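Local atomic coordinates of RimK domain protein ATP-grasp (Sphaerobacter thermophilus, PDB entry 5I47), a protein that probably binds ATP and a metal ion and, like other RimK-type ATP-grasp ligases, may join an amino acid to a carboxylate group. Residues R58-A63 / L134-G139; A102-P107 / T220-R225; P128-S133 / Q170-A175. All blocks are in the same frame, centred on the assembly; numbering follows the deposited sequence.

Interaction 1 (R58-A63 / L134-G139)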
ATOM      1  N   ARG B  58       7.202 -15.362  -8.997  1.00 39.34           N
ATOM      2  CA  ARG B  58       8.515 -15.819  -8.569  1.00 41.19           C
ATOM      3  C   ARG B  58       9.413 -14.669  -8.132  1.00 39.36           C
ATOM      4  O   ARG B  58      10.634 -14.842  -8.037  1.00 40.51           O
ATOM      5  CB  ARG B  58       9.182 -16.616  -9.692  1.00 40.42           C
ATOM      6  CG  ARG B  58       8.406 -17.847 -10.124  1.00 37.69           C
ATOM      7  CD  ARG B  58       8.489 -18.937  -9.075  1.00 37.86           C
ATOM      8  NE  ARG B  58       9.864 -19.120  -8.628  1.00 40.59           N
ATOM      9  CZ  ARG B  58      10.264 -19.009  -7.366  1.00 44.34           C
ATOM     10  NH1 ARG B  58       9.387 -18.737  -6.411  1.00 45.97           N
ATOM     11  NH2 ARG B  58      11.543 -19.185  -7.059  1.00 46.99           N
ATOM     12  N   GLY B  59       8.835 -13.499  -7.865  1.00 36.40           N
ATOM     13  CA  GLY B  59       9.591 -12.330  -7.485  1.00 32.68           C
ATOM     14  C   GLY B  59       9.453 -12.000  -6.006  1.00 29.79           C
ATOM     15  O   GLY B  59       8.629 -12.558  -5.280  1.00 25.89           O
ATOM     16  N   GLU B  60      10.307 -11.077  -5.569  1.00 30.37           N
ATOM     17  CA  GLU B  60      10.242 -10.549  -4.213  1.00 31.97           C
ATOM     18  C   GLU B  60       8.892  -9.878  -3.981  1.00 32.30           C
ATOM     19  O   GLU B  60       8.361  -9.192  -4.858  1.00 33.13           O
ATOM     20  CB  GLU B  60      11.387  -9.553  -3.991  1.00 35.35           C
ATOM     21  CG  GLU B  60      11.507  -8.987  -2.583  1.00 42.76           C
ATOM     22  CD  GLU B  60      12.269  -7.664  -2.546  1.00 53.56           C
ATOM     23  OE1 GLU B  60      12.560  -7.102  -3.628  1.00 57.60           O
ATOM     24  OE2 GLU B  60      12.569  -7.176  -1.433  1.00 56.30           O
ATOM     25  N   ALA B  61       8.326 -10.090  -2.797  1.00 30.80           N
ATOM     26  CA  ALA B  61       7.007  -9.551  -2.495  1.00 30.31           C
ATOM     27  C   ALA B  61       7.088  -8.043  -2.296  1.00 30.97           C
ATOM     28  O   ALA B  61       7.789  -7.567  -1.399  1.00 36.01           O
ATOM     29  CB  ALA B  61       6.440 -10.222  -1.250  1.00 29.65           C
ATOM     30  N   THR B  62       6.366  -7.290  -3.125  1.00 36.60           N
ATOM     31  CA  THR B  62       6.286  -5.841  -2.985  1.00 35.33           C
ATOM     32  C   THR B  62       4.860  -5.388  -3.277  1.00 32.17           C
ATOM     33  O   THR B  62       4.000  -6.184  -3.665  1.00 33.00           O
ATOM     34  CB  THR B  62       7.272  -5.126  -3.908  1.00 40.11           C
ATOM     35  OG1 THR B  62       7.199  -3.717  -3.665  1.00 53.79           O
ATOM     36  CG2 THR B  62       6.922  -5.396  -5.359  1.00 38.47           C
ATOM     37  N   ALA B  63       4.616  -4.088  -3.093  1.00 24.26           N
ATOM     38  CA  ALA B  63       3.257  -3.568  -3.189  1.00 23.71           C
ATOM     39  C   ALA B  63       2.684  -3.746  -4.589  1.00 28.16           C
ATOM     40  O   ALA B  63       1.519  -4.131  -4.742  1.00 32.79           O
ATOM     41  CB  ALA B  63       3.226  -2.095  -2.783  1.00 27.00           C
ATOM     42  N   LEU B 134       6.818   0.438   6.371  1.00 24.71           N
ATOM     43  CA  LEU B 134       5.539  -0.263   6.454  1.00 26.99           C
ATOM     44  C   LEU B 134       5.342  -1.205   5.277  1.00 29.63           C
ATOM     45  O   LEU B 134       4.668  -2.233   5.409  1.00 30.19           O
ATOM     46  CB  LEU B 134       4.381   0.735   6.521  1.00 27.48           C
ATOM     47  CG  LEU B 134       4.400   1.813   7.605  1.00 28.27           C
ATOM     48  CD1 LEU B 134       3.042   2.485   7.712  1.00 26.88           C
ATOM     49  CD2 LEU B 134       4.819   1.237   8.944  1.00 31.45           C
ATOM     50  N   THR B 135       5.920  -0.876   4.126  1.00 32.29           N
ATOM     51  CA  THR B 135       5.844  -1.689   2.923  1.00 32.93           C
ATOM     52  C   THR B 135       7.244  -2.151   2.550  1.00 35.70           C
ATOM     53  O   THR B 135       8.198  -1.368   2.612  1.00 35.30           O
ATOM     54  CB  THR B 135       5.214  -0.897   1.772  1.00 38.43           C
ATOM     55  OG1 THR B 135       3.804  -0.774   1.998  1.00 47.81           O
ATOM     56  CG2 THR B 135       5.460  -1.580   0.429  1.00 38.78           C
ATOM     57  N   VAL B 136       7.366  -3.431   2.182  1.00 35.63           N
ATOM     58  CA  VAL B 136       8.658  -3.969   1.770  1.00 34.08           C
ATOM     59  C   VAL B 136       9.156  -3.200   0.558  1.00 33.30           C
ATOM     60  O   VAL B 136       8.460  -3.084  -0.459  1.00 35.95           O
ATOM     61  CB  VAL B 136       8.553  -5.473   1.475  1.00 31.86           C
ATOM     62  CG1 VAL B 136       9.886  -6.001   0.975  1.00 32.90           C
ATOM     63  CG2 VAL B 136       8.115  -6.229   2.720  1.00 32.61           C
ATOM     64  N   ASP B 137      10.365  -2.665   0.667  1.00 35.04           N
ATOM     65  CA  ASP B 137      10.911  -1.753  -0.327  1.00 42.48           C
ATOM     66  C   ASP B 137      12.420  -1.929  -0.405  1.00 45.28           C
ATOM     67  O   ASP B 137      13.119  -1.735   0.597  1.00 48.32           O
ATOM     68  CB  ASP B 137      10.552  -0.307   0.028  1.00 49.77           C
ATOM     69  CG  ASP B 137      11.353   0.711  -0.764  1.00 56.11           C
ATOM     70  OD1 ASP B 137      11.548   0.509  -1.982  1.00 59.57           O
ATOM     71  OD2 ASP B 137      11.788   1.716  -0.162  1.00 57.25           O
ATOM     72  N   PRO B 138      12.959  -2.298  -1.570  1.00 49.69           N
ATOM     73  CA  PRO B 138      14.420  -2.468  -1.674  1.00 51.66           C
ATOM     74  C   PRO B 138      15.199  -1.186  -1.435  1.00 52.31           C
ATOM     75  O   PRO B 138      16.345  -1.247  -0.974  1.00 53.46           O
ATOM     76  CB  PRO B 138      14.610  -2.998  -3.102  1.00 51.22           C
ATOM     77  CG  PRO B 138      13.365  -2.597  -3.836  1.00 53.46           C
ATOM     78  CD  PRO B 138      12.262  -2.626  -2.825  1.00 49.74           C
ATOM     79  N   GLY B 139      14.612  -0.024  -1.721  1.00 58.17           N
ATOM     80  CA  GLY B 139      15.249   1.246  -1.422  1.00 60.70           C
ATOM     81  C   GLY B 139      15.325   1.598   0.049  1.00 65.98           C
ATOM     82  O   GLY B 139      15.937   2.611   0.399  1.00 70.54           O
TER
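Val-136 carries most of this contact, its CG1 methyl lying against two oxygens of segment 58-63. That methyl, anti to the backbone N (chi1 177°), is 3.5 Å from Ala-61 O and also meets the end of Glu-60. The glutamate chain is extended, with CG anti to its own N (chi1 -176°), and crosses the valine obliquely, bringing OE2 to 3.8 Å from Val-136 CG1. Methyl meets methyl further along, where Ala-63 CB approaches Thr-135 CG2 at 3.9 Å. The two loops belong to different units. Residues 58-63 follow a strand of the parallel sheet in the pre-ATP-grasp domain and lead into helix 63-74, with Thr-62 at its N-cap position. Residues 134-139 lie in the loop joining strands 129-133 and 143-145 of the antiparallel ATP-grasp sheet, and their place is consistent with the loop that in other ATP-grasp enzymes closes over the nucleotide phosphates. The polar contacts are loose. Thr-62 OG1 approaches Val-136 O at 3.5 Å without a hydrogen bond, and none crosses between the segments. Polar ties run within or outside them instead: Gly-139 N gives a weak bond to Asp-137 OD1, and Val-136 shares a backbone bond with Ala-90. Leu-134 packs on Val-67 of the second subunit.

Interaction 2 (A102-P107 / T220-R225)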
ATOM      1  N   ALA B 102      -4.188 -13.096  15.313  1.00 31.02           N
ATOM      2  CA  ALA B 102      -4.106 -14.551  15.320  1.00 27.51           C
ATOM      3  C   ALA B 102      -3.397 -15.103  16.547  1.00 27.23           C
ATOM      4  O   ALA B 102      -3.205 -16.319  16.633  1.00 30.56           O
ATOM      5  CB  ALA B 102      -3.393 -15.046  14.058  1.00 23.00           C
ATOM      6  N   ASP B 103      -2.998 -14.240  17.484  1.00 28.76           N
ATOM      7  CA  ASP B 103      -2.296 -14.645  18.706  1.00 32.21           C
ATOM      8  C   ASP B 103      -0.992 -15.375  18.390  1.00 30.70           C
ATOM      9  O   ASP B 103      -0.612 -16.331  19.068  1.00 36.68           O
ATOM     10  CB  ASP B 103      -3.191 -15.501  19.603  1.00 38.47           C
ATOM     11  CG  ASP B 103      -2.704 -15.546  21.034  1.00 43.13           C
ATOM     12  OD1 ASP B 103      -2.161 -14.528  21.512  1.00 41.89           O
ATOM     13  OD2 ASP B 103      -2.864 -16.602  21.679  1.00 49.24           O
ATOM     14  N   ILE B 104      -0.297 -14.923  17.358  1.00 27.38           N
ATOM     15  CA  ILE B 104       1.007 -15.463  16.981  1.00 31.62           C
ATOM     16  C   ILE B 104       2.082 -14.507  17.490  1.00 33.46           C
ATOM     17  O   ILE B 104       1.986 -13.299  17.233  1.00 32.54           O
ATOM     18  CB  ILE B 104       1.124 -15.666  15.460  1.00 27.32           C
ATOM     19  CG1 ILE B 104       0.185 -16.792  15.014  1.00 28.87           C
ATOM     20  CG2 ILE B 104       2.562 -15.970  15.065  1.00 22.20           C
ATOM     21  CD1 ILE B 104       0.253 -17.109  13.539  1.00 32.31           C
ATOM     22  N   PRO B 105       3.093 -14.992  18.213  1.00 34.11           N
ATOM     23  CA  PRO B 105       4.068 -14.082  18.830  1.00 34.92           C
ATOM     24  C   PRO B 105       4.897 -13.339  17.791  1.00 32.14           C
ATOM     25  O   PRO B 105       5.392 -13.929  16.827  1.00 31.34           O
ATOM     26  CB  PRO B 105       4.937 -15.017  19.678  1.00 35.59           C
ATOM     27  CG  PRO B 105       4.765 -16.362  19.052  1.00 34.05           C
ATOM     28  CD  PRO B 105       3.354 -16.398  18.560  1.00 30.97           C
ATOM     29  N   VAL B 106       5.036 -12.035  18.002  1.00 32.34           N
ATOM     30  CA  VAL B 106       5.856 -11.156  17.169  1.00 30.96           C
ATOM     31  C   VAL B 106       6.656 -10.243  18.086  1.00 31.36           C
ATOM     32  O   VAL B 106       6.300 -10.055  19.256  1.00 37.81           O
ATOM     33  CB  VAL B 106       4.994 -10.318  16.198  1.00 25.53           C
ATOM     34  CG1 VAL B 106       4.364 -11.210  15.142  1.00 23.69           C
ATOM     35  CG2 VAL B 106       3.921  -9.560  16.954  1.00 18.75           C
ATOM     36  N   PRO B 107       7.756  -9.679  17.591  1.00 28.28           N
ATOM     37  CA  PRO B 107       8.556  -8.788  18.436  1.00 29.38           C
ATOM     38  C   PRO B 107       7.788  -7.530  18.803  1.00 35.55           C
ATOM     39  O   PRO B 107       6.864  -7.101  18.109  1.00 36.68           O
ATOM     40  CB  PRO B 107       9.771  -8.454  17.564  1.00 24.51           C
ATOM     41  CG  PRO B 107       9.827  -9.526  16.555  1.00 24.22           C
ATOM     42  CD  PRO B 107       8.405  -9.907  16.289  1.00 27.42           C
ATOM     43  N   THR B 220       7.037 -27.030  13.747  1.00 49.53           N
ATOM     44  CA  THR B 220       5.990 -27.561  12.880  1.00 45.13           C
ATOM     45  C   THR B 220       4.613 -27.117  13.358  1.00 42.03           C
ATOM     46  O   THR B 220       3.753 -26.753  12.547  1.00 43.99           O
ATOM     47  CB  THR B 220       6.076 -29.088  12.822  1.00 42.55           C
ATOM     48  OG1 THR B 220       7.312 -29.474  12.206  1.00 40.61           O
ATOM     49  CG2 THR B 220       4.913 -29.669  12.025  1.00 39.70           C
ATOM     50  N   ALA B 221       4.394 -27.127  14.675  1.00 39.47           N
ATOM     51  CA  ALA B 221       3.122 -26.658  15.214  1.00 43.79           C
ATOM     52  C   ALA B 221       2.905 -25.183  14.902  1.00 43.42           C
ATOM     53  O   ALA B 221       1.790 -24.768  14.566  1.00 41.53           O
ATOM     54  CB  ALA B 221       3.071 -26.904  16.722  1.00 46.01           C
ATOM     55  N   LEU B 222       3.967 -24.379  14.996  1.00 43.11           N
ATOM     56  CA  LEU B 222       3.862 -22.963  14.663  1.00 39.84           C
ATOM     57  C   LEU B 222       3.535 -22.769  13.188  1.00 38.72           C
ATOM     58  O   LEU B 222       2.654 -21.975  12.839  1.00 38.38           O
ATOM     59  CB  LEU B 222       5.162 -22.245  15.030  1.00 38.70           C
ATOM     60  CG  LEU B 222       5.251 -20.739  14.774  1.00 35.08           C
ATOM     61  CD1 LEU B 222       4.220 -19.991  15.597  1.00 30.62           C
ATOM     62  CD2 LEU B 222       6.656 -20.228  15.067  1.00 30.76           C
ATOM     63  N   ALA B 223       4.226 -23.496  12.306  1.00 36.11           N
ATOM     64  CA  ALA B 223       3.951 -23.375  10.878  1.00 33.99           C
ATOM     65  C   ALA B 223       2.531 -23.803  10.538  1.00 38.78           C
ATOM     66  O   ALA B 223       1.919 -23.249   9.618  1.00 40.29           O
ATOM     67  CB  ALA B 223       4.954 -24.198  10.071  1.00 30.77           C
ATOM     68  N   GLU B 224       1.991 -24.784  11.266  1.00 42.33           N
ATOM     69  CA  GLU B 224       0.637 -25.247  10.983  1.00 41.45           C
ATOM     70  C   GLU B 224      -0.406 -24.223  11.409  1.00 39.22           C
ATOM     71  O   GLU B 224      -1.439 -24.082  10.743  1.00 40.12           O
ATOM     72  CB  GLU B 224       0.397 -26.595  11.660  1.00 42.17           C
ATOM     73  CG  GLU B 224       1.156 -27.728  10.988  1.00 46.28           C
ATOM     74  CD  GLU B 224       1.008 -29.058  11.699  1.00 54.85           C
ATOM     75  OE1 GLU B 224       0.424 -29.091  12.804  1.00 60.01           O
ATOM     76  OE2 GLU B 224       1.483 -30.074  11.146  1.00 55.43           O
ATOM     77  N   ARG B 225      -0.157 -23.496  12.499  1.00 34.63           N
ATOM     78  CA  ARG B 225      -1.049 -22.401  12.860  1.00 37.71           C
ATOM     79  C   ARG B 225      -0.961 -21.269  11.848  1.00 37.00           C
ATOM     80  O   ARG B 225      -1.978 -20.658  11.502  1.00 37.38           O
ATOM     81  CB  ARG B 225      -0.720 -21.882  14.255  1.00 45.30           C
ATOM     82  CG  ARG B 225      -0.977 -22.863  15.372  1.00 54.56           C
ATOM     83  CD  ARG B 225      -0.881 -22.145  16.699  1.00 60.11           C
ATOM     84  NE  ARG B 225      -1.830 -21.038  16.768  1.00 58.70           N
ATOM     85  CZ  ARG B 225      -1.676 -19.971  17.544  1.00 56.23           C
ATOM     86  NH1 ARG B 225      -0.601 -19.855  18.311  1.00 54.89           N
ATOM     87  NH2 ARG B 225      -2.593 -19.013  17.545  1.00 53.54           N
TER
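Arg-225 reaches out from helix 216-230 to the turn formed by Ala-102, Asp-103 and Ile-104. Its CB already points toward the turn, 4.9 Å from Ile-104 CD1. CG stands anti to the carbonyl carbon and CD continues the chain outward, until a bend at chi3 (58°) sets NE; beyond it the guanidinium lies beside Ala-102 and Asp-103. There Ile-104 CG1 lies 4.3 Å above one face of the group, displaced toward its rim. NH1 has Asp-103 O near the guanidinium plane, at 3.6 Å. NH2 comes within 2.9 Å of Ala-102 O, but at an angle too poor for a hydrogen bond. The carboxylate of Asp-103 stays clear, its OD2 4.8 Å from Arg-225 NH2, so any attraction is at longer range. One turn back, Leu-222 CD1 meets Ile-104 CG2 at 4.4 Å, an apolar touch extended by Ile-226 and Val-248 around the isoleucine. The carbonyls facing the arginine lie just past the C-terminal end of helix 92-101, whose partial negative charge would probably favour the cation. Asp-103, with its positive phi of 59°, closes that helix in a Schellman motif.

Interaction 3 (P128-S133 / Q170-A175)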
ATOM      1  N   PRO B 128      18.791  -3.005  21.353  1.00 54.88           N
ATOM      2  CA  PRO B 128      18.728  -2.563  19.958  1.00 50.03           C
ATOM      3  C   PRO B 128      17.329  -2.687  19.365  1.00 47.71           C
ATOM      4  O   PRO B 128      16.466  -3.346  19.949  1.00 44.13           O
ATOM      5  CB  PRO B 128      19.700  -3.513  19.259  1.00 47.08           C
ATOM      6  CG  PRO B 128      19.523  -4.795  20.008  1.00 47.68           C
ATOM      7  CD  PRO B 128      19.231  -4.410  21.452  1.00 51.96           C
ATOM      8  N   VAL B 129      17.113  -2.042  18.217  1.00 48.28           N
ATOM      9  CA  VAL B 129      15.860  -2.113  17.473  1.00 42.99           C
ATOM     10  C   VAL B 129      16.189  -2.149  15.985  1.00 42.86           C
ATOM     11  O   VAL B 129      17.326  -1.922  15.570  1.00 45.46           O
ATOM     12  CB  VAL B 129      14.919  -0.928  17.781  1.00 39.93           C
ATOM     13  CG1 VAL B 129      14.517  -0.918  19.244  1.00 39.42           C
ATOM     14  CG2 VAL B 129      15.579   0.387  17.396  1.00 37.93           C
ATOM     15  N   VAL B 130      15.172  -2.437  15.176  1.00 42.22           N
ATOM     16  CA  VAL B 130      15.278  -2.387  13.723  1.00 38.79           C
ATOM     17  C   VAL B 130      14.200  -1.456  13.184  1.00 36.38           C
ATOM     18  O   VAL B 130      13.080  -1.421  13.703  1.00 35.76           O
ATOM     19  CB  VAL B 130      15.158  -3.785  13.081  1.00 38.58           C
ATOM     20  CG1 VAL B 130      16.395  -4.608  13.365  1.00 40.06           C
ATOM     21  CG2 VAL B 130      13.922  -4.503  13.589  1.00 38.34           C
ATOM     22  N   LEU B 131      14.549  -0.689  12.155  1.00 34.68           N
ATOM     23  CA  LEU B 131      13.603   0.164  11.450  1.00 32.73           C
ATOM     24  C   LEU B 131      13.143  -0.547  10.188  1.00 33.22           C
ATOM     25  O   LEU B 131      13.968  -0.965   9.370  1.00 36.05           O
ATOM     26  CB  LEU B 131      14.221   1.517  11.085  1.00 32.35           C
ATOM     27  CG  LEU B 131      14.723   2.438  12.198  1.00 33.27           C
ATOM     28  CD1 LEU B 131      15.073   3.792  11.618  1.00 33.73           C
ATOM     29  CD2 LEU B 131      13.694   2.578  13.297  1.00 32.30           C
ATOM     30  N   LYS B 132      11.830  -0.680  10.033  1.00 33.59           N
ATOM     31  CA  LYS B 132      11.237  -1.346   8.882  1.00 33.07           C
ATOM     32  C   LYS B 132      10.182  -0.427   8.292  1.00 34.08           C
ATOM     33  O   LYS B 132       9.262  -0.005   9.000  1.00 36.90           O
ATOM     34  CB  LYS B 132      10.609  -2.688   9.272  1.00 26.12           C
ATOM     35  CG  LYS B 132      11.565  -3.705   9.866  1.00 26.62           C
ATOM     36  CD  LYS B 132      10.830  -4.995  10.218  1.00 30.18           C
ATOM     37  CE  LYS B 132      11.780  -6.083  10.710  1.00 35.61           C
ATOM     38  NZ  LYS B 132      11.046  -7.357  10.971  1.00 35.02           N
ATOM     39  N   SER B 133      10.313  -0.115   7.007  1.00 33.82           N
ATOM     40  CA  SER B 133       9.243   0.585   6.312  1.00 35.17           C
ATOM     41  C   SER B 133       7.966  -0.250   6.352  1.00 35.76           C
ATOM     42  O   SER B 133       8.009  -1.484   6.379  1.00 34.72           O
ATOM     43  CB  SER B 133       9.650   0.871   4.865  1.00 33.60           C
ATOM     44  OG  SER B 133      10.213  -0.280   4.257  1.00 31.51           O
ATOM     45  N   GLN B 170      11.012  -1.803  15.818  1.00 34.65           N
ATOM     46  CA  GLN B 170      10.774  -3.158  16.297  1.00 38.24           C
ATOM     47  C   GLN B 170      11.961  -3.637  17.116  1.00 42.14           C
ATOM     48  O   GLN B 170      13.115  -3.453  16.713  1.00 40.93           O
ATOM     49  CB  GLN B 170      10.520  -4.116  15.129  1.00 34.90           C
ATOM     50  CG  GLN B 170      10.064  -5.500  15.552  1.00 33.87           C
ATOM     51  CD  GLN B 170       9.722  -6.388  14.373  1.00 32.95           C
ATOM     52  OE1 GLN B 170      10.602  -6.813  13.626  1.00 32.19           O
ATOM     53  NE2 GLN B 170       8.434  -6.665  14.194  1.00 34.43           N
ATOM     54  N   GLN B 171      11.673  -4.254  18.259  1.00 46.14           N
ATOM     55  CA  GLN B 171      12.728  -4.794  19.103  1.00 51.57           C
ATOM     56  C   GLN B 171      13.530  -5.844  18.348  1.00 49.13           C
ATOM     57  O   GLN B 171      12.982  -6.634  17.572  1.00 44.81           O
ATOM     58  CB  GLN B 171      12.130  -5.394  20.376  1.00 55.07           C
ATOM     59  CG  GLN B 171      13.138  -6.090  21.275  1.00 58.38           C
ATOM     60  CD  GLN B 171      12.584  -6.361  22.658  1.00 63.01           C
ATOM     61  OE1 GLN B 171      12.026  -7.428  22.923  1.00 60.30           O
ATOM     62  NE2 GLN B 171      12.730  -5.390  23.552  1.00 68.99           N
ATOM     63  N   PHE B 172      14.841  -5.840  18.566  1.00 52.50           N
ATOM     64  CA  PHE B 172      15.741  -6.787  17.925  1.00 55.88           C
ATOM     65  C   PHE B 172      15.991  -7.966  18.855  1.00 55.31           C
ATOM     66  O   PHE B 172      16.391  -7.780  20.008  1.00 53.68           O
ATOM     67  CB  PHE B 172      17.066  -6.127  17.550  1.00 60.29           C
ATOM     68  CG  PHE B 172      17.959  -7.003  16.724  1.00 65.02           C
ATOM     69  CD1 PHE B 172      17.690  -7.212  15.381  1.00 64.65           C
ATOM     70  CD2 PHE B 172      19.061  -7.625  17.286  1.00 68.17           C
ATOM     71  CE1 PHE B 172      18.504  -8.020  14.612  1.00 64.18           C
ATOM     72  CE2 PHE B 172      19.881  -8.436  16.521  1.00 68.01           C
ATOM     73  CZ  PHE B 172      19.600  -8.634  15.181  1.00 65.46           C
ATOM     74  N   ILE B 173      15.752  -9.171  18.349  1.00 57.49           N
ATOM     75  CA  ILE B 173      15.992 -10.395  19.107  1.00 61.73           C
ATOM     76  C   ILE B 173      17.136 -11.148  18.439  1.00 68.79           C
ATOM     77  O   ILE B 173      16.910 -11.852  17.445  1.00 72.11           O
ATOM     78  CB  ILE B 173      14.723 -11.253  19.194  1.00 59.55           C
ATOM     79  CG1 ILE B 173      13.517 -10.379  19.553  1.00 55.24           C
ATOM     80  CG2 ILE B 173      14.906 -12.369  20.214  1.00 60.07           C
ATOM     81  CD1 ILE B 173      12.210 -11.133  19.617  1.00 53.58           C
ATOM     82  N   PRO B 174      18.369 -11.028  18.932  1.00 69.75           N
ATOM     83  CA  PRO B 174      19.503 -11.646  18.230  1.00 68.25           C
ATOM     84  C   PRO B 174      19.475 -13.163  18.336  1.00 69.03           C
ATOM     85  O   PRO B 174      19.111 -13.728  19.371  1.00 68.01           O
ATOM     86  CB  PRO B 174      20.726 -11.056  18.944  1.00 66.88           C
ATOM     87  CG  PRO B 174      20.233 -10.741  20.312  1.00 68.67           C
ATOM     88  CD  PRO B 174      18.797 -10.319  20.154  1.00 69.56           C
ATOM     89  N   ALA B 175      19.864 -13.820  17.248  1.00 68.75           N
ATOM     90  CA  ALA B 175      19.859 -15.271  17.164  1.00 72.40           C
ATOM     91  C   ALA B 175      21.274 -15.781  16.938  1.00 75.77           C
ATOM     92  O   ALA B 175      22.062 -15.157  16.220  1.00 76.84           O
ATOM     93  CB  ALA B 175      18.938 -15.756  16.039  1.00 70.66           C
TER
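Two side chains approach the Phe-172 ring obliquely, and both cross the phenylalanine side chain at about a right angle: Val-130 CG1 touches CD1 at 3.5 Å, and Pro-128 CG lies 4.0 Å from CD2. Leu-144 also packs on this phenylalanine. The other flat group is the Gln-170 carboxamide, at the end of an extended chain. Its OE1 accepts a hydrogen bond from Lys-132 NZ at 2.7 Å, the donor tilted 23° from the carbonyl plane, while NE2 bonds to Thr-109 OG1; a hold at both ends fixes the rotation of the amide. An alanine in place of Lys-132 would probably leave Gln-170 OE1 without this donor and the carboxamide, held then by Thr-109 at NE2, freer to turn. Beside it, Val-130 CG2 lies alongside Gln-170 CB at 3.8 Å, both side chains pointing the same way. The backbones pair through Val-130 N to Gln-170 O (2.8 Å) and Gln-170 N to Val-130 O (3.0 Å). Past the strand end, Phe-172 N adds a hydrogen bond to Pro-128 O, 3.3 Å. Val-129 and Gln-171 form the intervening non-hydrogen-bonded pair, their side chains diverging. Strands 129-133 and 167-171 are the inner pair of the four-stranded antiparallel sheet, and Lys-132 and Gln-170 both touch Val-249 of the five-stranded one; ATP-grasp enzymes typically bind the nucleotide between two such sheets.

Overall arrangement
Along the chain the segments run 58-63, 102-107, 128-133, 134-139, 170-175 and 220-225, so interaction 1 crosses both others while interaction 3 falls within the span of interaction 2. Their centres are about 18 to 23 Å apart. Interactions 1 and 3 share the chain from strand 129-133 into its following loop; interactions 2 and 3 touch directly, Pro-107 CB lying 3.6 Å from Gln-170 CG. Interaction 3 pairs the two inner strands of the four-stranded sheet, one of the two between which the nucleotide probably binds. Interaction 1 brings the pre-ATP-grasp domain against the loop after it, and interaction 2 is packing on helix 216-230, beside the five-stranded sheet.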